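Local coordinates for apoptosis regulator Bcl-2 homolog (Fowlpox virus, PDB 5TZP), which inhibits host apoptosis by sequestering and inactivating several proapoptotic BCL-2 proteins, including BAX and BAK1, at residues A[86-91]-A[138-143]. Numbering follows the deposited sequence.
Sequences INWGRI and DYWNGI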
ATOM      1  N   ILE A  86       4.643   3.151  12.244  1.00 16.77           N
ATOM      2  CA  ILE A  86       3.560   2.774  11.361  1.00 14.54           C
ATOM      3  C   ILE A  86       2.287   3.509  11.798  1.00 14.48           C
ATOM      4  O   ILE A  86       2.102   3.837  12.997  1.00 17.12           O
ATOM      5  CB  ILE A  86       3.350   1.247  11.360  1.00 15.17           C
ATOM      6  CG1 ILE A  86       2.462   0.746  10.231  1.00 13.22           C
ATOM      7  CG2 ILE A  86       2.735   0.758  12.733  1.00 15.30           C
ATOM      8  CD1 ILE A  86       2.567  -0.747  10.026  1.00 14.68           C
ATOM      9  N   ASN A  87       1.397   3.784  10.841  1.00 13.90           N
ATOM     10  CA  ASN A  87       0.030   4.216  11.087  1.00 13.73           C
ATOM     11  C   ASN A  87      -0.776   3.886   9.852  1.00 12.92           C
ATOM     12  O   ASN A  87      -0.207   3.492   8.827  1.00 12.61           O
ATOM     13  CB  ASN A  87      -0.085   5.696  11.514  1.00 14.77           C
ATOM     14  CG  ASN A  87       0.417   6.658  10.504  1.00 15.29           C
ATOM     15  OD1 ASN A  87       0.080   6.500   9.305  1.00 14.72           O
ATOM     16  ND2 ASN A  87       1.097   7.713  10.926  1.00 16.49           N
ATOM     17  N   TRP A  88      -2.088   3.999   9.917  1.00 11.07           N
ATOM     18  CA  TRP A  88      -2.914   3.584   8.810  1.00 11.17           C
ATOM     19  C   TRP A  88      -2.750   4.488   7.609  1.00 10.34           C
ATOM     20  O   TRP A  88      -2.803   3.997   6.459  1.00 10.36           O
ATOM     21  CB  TRP A  88      -4.398   3.475   9.202  1.00 11.00           C
ATOM     22  CG  TRP A  88      -4.640   2.240   9.960  1.00  9.67           C
ATOM     23  CD1 TRP A  88      -4.966   2.155  11.328  1.00 11.60           C
ATOM     24  CD2 TRP A  88      -4.625   0.894   9.472  1.00  9.12           C
ATOM     25  NE1 TRP A  88      -5.089   0.847  11.648  1.00 10.59           N
ATOM     26  CE2 TRP A  88      -4.888   0.026  10.565  1.00 10.61           C
ATOM     27  CE3 TRP A  88      -4.373   0.333   8.222  1.00 11.94           C
ATOM     28  CZ2 TRP A  88      -4.935  -1.332  10.410  1.00 11.02           C
ATOM     29  CZ3 TRP A  88      -4.409  -1.041   8.103  1.00 12.39           C
ATOM     30  CH2 TRP A  88      -4.699  -1.841   9.183  1.00 12.83           C
ATOM     31  N   GLY A  89      -2.522   5.787   7.762  1.00 10.84           N
ATOM     32  CA  GLY A  89      -2.270   6.623   6.594  1.00 10.92           C
ATOM     33  C   GLY A  89      -1.037   6.202   5.827  1.00  9.68           C
ATOM     34  O   GLY A  89      -1.019   6.278   4.601  1.00  9.84           O
ATOM     35  N   ARG A  90       0.006   5.826   6.547  1.00  9.62           N
ATOM     36  CA  ARG A  90       1.238   5.332   5.949  1.00 10.20           C
ATOM     37  C   ARG A  90       0.978   4.042   5.172  1.00 11.03           C
ATOM     38  O   ARG A  90       1.498   3.839   4.060  1.00  9.25           O
ATOM     39  CB  ARG A  90       2.352   5.167   6.961  1.00 10.43           C
ATOM     40  CG  ARG A  90       2.891   6.566   7.421  1.00 12.46           C
ATOM     41  CD  ARG A  90       3.929   6.418   8.448  1.00 14.93           C
ATOM     42  NE  ARG A  90       4.410   7.727   8.912  1.00 17.30           N
ATOM     43  CZ  ARG A  90       5.688   7.963   9.180  1.00 18.89           C
ATOM     44  NH1 ARG A  90       6.659   7.089   8.942  1.00 20.28           N
ATOM     45  NH2 ARG A  90       5.982   9.231   9.492  1.00 21.62           N
ATOM     46  N   ILE A  91       0.253   3.112   5.797  1.00  9.87           N
ATOM     47  CA  ILE A  91      -0.098   1.830   5.149  1.00  8.48           C
ATOM     48  C   ILE A  91      -0.879   2.101   3.888  1.00  8.36           C
ATOM     49  O   ILE A  91      -0.586   1.528   2.830  1.00  8.60           O
ATOM     50  CB  ILE A  91      -0.855   0.915   6.140  1.00 10.58           C
ATOM     51  CG1 ILE A  91       0.096   0.447   7.220  1.00 10.24           C
ATOM     52  CG2 ILE A  91      -1.461  -0.283   5.397  1.00 10.30           C
ATOM     53  CD1 ILE A  91      -0.666  -0.258   8.401  1.00 11.99           C
ATOM     54  N   ASP A 138      -6.824  -5.388  15.485  1.00 13.84           N
ATOM     55  CA  ASP A 138      -7.753  -6.407  14.926  1.00 13.99           C
ATOM     56  C   ASP A 138      -7.582  -6.506  13.410  1.00 12.89           C
ATOM     57  O   ASP A 138      -8.530  -6.454  12.636  1.00 13.58           O
ATOM     58  CB  ASP A 138      -9.225  -6.174  15.343  1.00 13.67           C
ATOM     59  CG  ASP A 138     -10.158  -7.274  14.929  1.00 21.06           C
ATOM     60  OD1 ASP A 138      -9.714  -8.462  14.741  1.00 21.15           O
ATOM     61  OD2 ASP A 138     -11.351  -6.898  14.727  1.00 23.83           O
ATOM     62  N   TYR A 139      -6.308  -6.621  13.009  1.00 13.41           N
ATOM     63  CA  TYR A 139      -5.915  -6.786  11.620  1.00 11.12           C
ATOM     64  C   TYR A 139      -6.416  -5.567  10.857  1.00 10.88           C
ATOM     65  O   TYR A 139      -6.154  -4.414  11.231  1.00 13.24           O
ATOM     66  CB  TYR A 139      -6.390  -8.157  11.096  1.00 13.75           C
ATOM     67  CG  TYR A 139      -6.028  -9.285  11.998  1.00 15.76           C
ATOM     68  CD1 TYR A 139      -4.760  -9.848  11.973  1.00 15.83           C
ATOM     69  CD2 TYR A 139      -6.875  -9.679  12.976  1.00 17.74           C
ATOM     70  CE1 TYR A 139      -4.432 -10.902  12.827  1.00 17.57           C
ATOM     71  CE2 TYR A 139      -6.537 -10.704  13.841  1.00 19.65           C
ATOM     72  CZ  TYR A 139      -5.303 -11.278  13.756  1.00 20.45           C
ATOM     73  OH  TYR A 139      -5.060 -12.324  14.651  1.00 23.80           O
ATOM     74  N   TRP A 140      -7.156  -5.748   9.773  1.00 10.93           N
ATOM     75  CA  TRP A 140      -7.591  -4.641   8.920  1.00 10.90           C
ATOM     76  C   TRP A 140      -8.733  -3.851   9.552  1.00 10.58           C
ATOM     77  O   TRP A 140      -8.996  -2.753   9.082  1.00 10.65           O
ATOM     78  CB  TRP A 140      -7.963  -5.115   7.504  1.00 11.52           C
ATOM     79  CG  TRP A 140      -6.814  -5.744   6.795  1.00 10.97           C
ATOM     80  CD1 TRP A 140      -6.564  -7.073   6.731  1.00 10.98           C
ATOM     81  CD2 TRP A 140      -5.798  -5.041   6.127  1.00  9.88           C
ATOM     82  NE1 TRP A 140      -5.384  -7.232   5.988  1.00  9.82           N
ATOM     83  CE2 TRP A 140      -4.904  -6.005   5.633  1.00  9.38           C
ATOM     84  CE3 TRP A 140      -5.551  -3.691   5.880  1.00 11.45           C
ATOM     85  CZ2 TRP A 140      -3.770  -5.640   4.867  1.00  9.49           C
ATOM     86  CZ3 TRP A 140      -4.480  -3.333   5.109  1.00 10.42           C
ATOM     87  CH2 TRP A 140      -3.557  -4.305   4.657  1.00 10.34           C
ATOM     88  N   ASN A 141      -9.336  -4.334  10.646  1.00 11.93           N
ATOM     89  CA  ASN A 141     -10.435  -3.588  11.245  1.00  9.51           C
ATOM     90  C   ASN A 141     -10.013  -2.173  11.574  1.00  9.47           C
ATOM     91  O   ASN A 141     -10.842  -1.244  11.520  1.00 10.74           O
ATOM     92  CB  ASN A 141     -10.940  -4.344  12.493  1.00 10.46           C
ATOM     93  CG  ASN A 141     -12.253  -3.821  12.923  1.00 12.38           C
ATOM     94  OD1 ASN A 141     -12.336  -2.988  13.873  1.00 15.83           O
ATOM     95  ND2 ASN A 141     -13.269  -4.270  12.286  1.00 12.05           N
ATOM     96  N   GLY A 142      -8.749  -1.965  11.971  1.00 10.70           N
ATOM     97  CA  GLY A 142      -8.339  -0.632  12.383  1.00 12.13           C
ATOM     98  C   GLY A 142      -8.385   0.408  11.279  1.00  9.71           C
ATOM     99  O   GLY A 142      -8.457   1.607  11.585  1.00 10.45           O
ATOM    100  N   ILE A 143      -8.423  -0.036  10.015  1.00  9.70           N
ATOM    101  CA  ILE A 143      -8.506   0.890   8.895  1.00  9.13           C
ATOM    102  C   ILE A 143      -9.865   1.560   8.829  1.00  9.15           C
ATOM    103  O   ILE A 143     -10.039   2.561   8.131  1.00  9.74           O
ATOM    104  CB  ILE A 143      -8.176   0.203   7.581  1.00  9.61           C
ATOM    105  CG1 ILE A 143      -7.605   1.232   6.596  1.00 10.58           C
ATOM    106  CG2 ILE A 143      -9.405  -0.482   6.988  1.00 10.20           C
ATOM    107  CD1 ILE A 143      -7.073   0.545   5.284  1.00 11.41           C
TER
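The indole of Trp-88 lies against the backbone of the 140-143 turn of 3-10 helix. Its CG, anti to the carbonyl carbon and beside the backbone N (chi1 -77°), sends the ring from the helix start toward 138-143. Gly-142 C sits over one face, 3.3 Å from Trp-88 NE1; Gly-142 has no side chain, and a CB there would point toward the indole. Farther along that face, Ile-143 CB stands 4.0 Å from the six-membered-ring centroid and 16° off the normal, a CH-pi contact, while Ile-143 CG1, anti to its backbone N, reaches Trp-88 CE3 at 3.7 Å. Ile-91 CD1 lies over the rim of the opposite face. Tyr-139 O meets the edge near the ring plane, 3.4 Å from Trp-88 CZ2. Trp-140 CE3 approaches Trp-88 CZ3 to 3.6 Å; the ring planes, inclined at 45°, form an oblique pair. Both indole nitrogens are satisfied outside the contact, Trp-88 NE1 by Gln-137 OE1 and Trp-140 NE1 by Ile-18 O. Asn-87 OD1 accepts from Arg-90 N (2.8 Å), an N-cap bond; Arg-90 NE makes a salt bridge and Asn-87 ND2 a hydrogen bond to acidic side chains of the bound Bik BH3 peptide. Buried Trp-88 thus joins the start of helix 88-105, within the BH1 motif, to the chain following helix 115-136, beside the BH3-binding groove of a Bcl-2 fold.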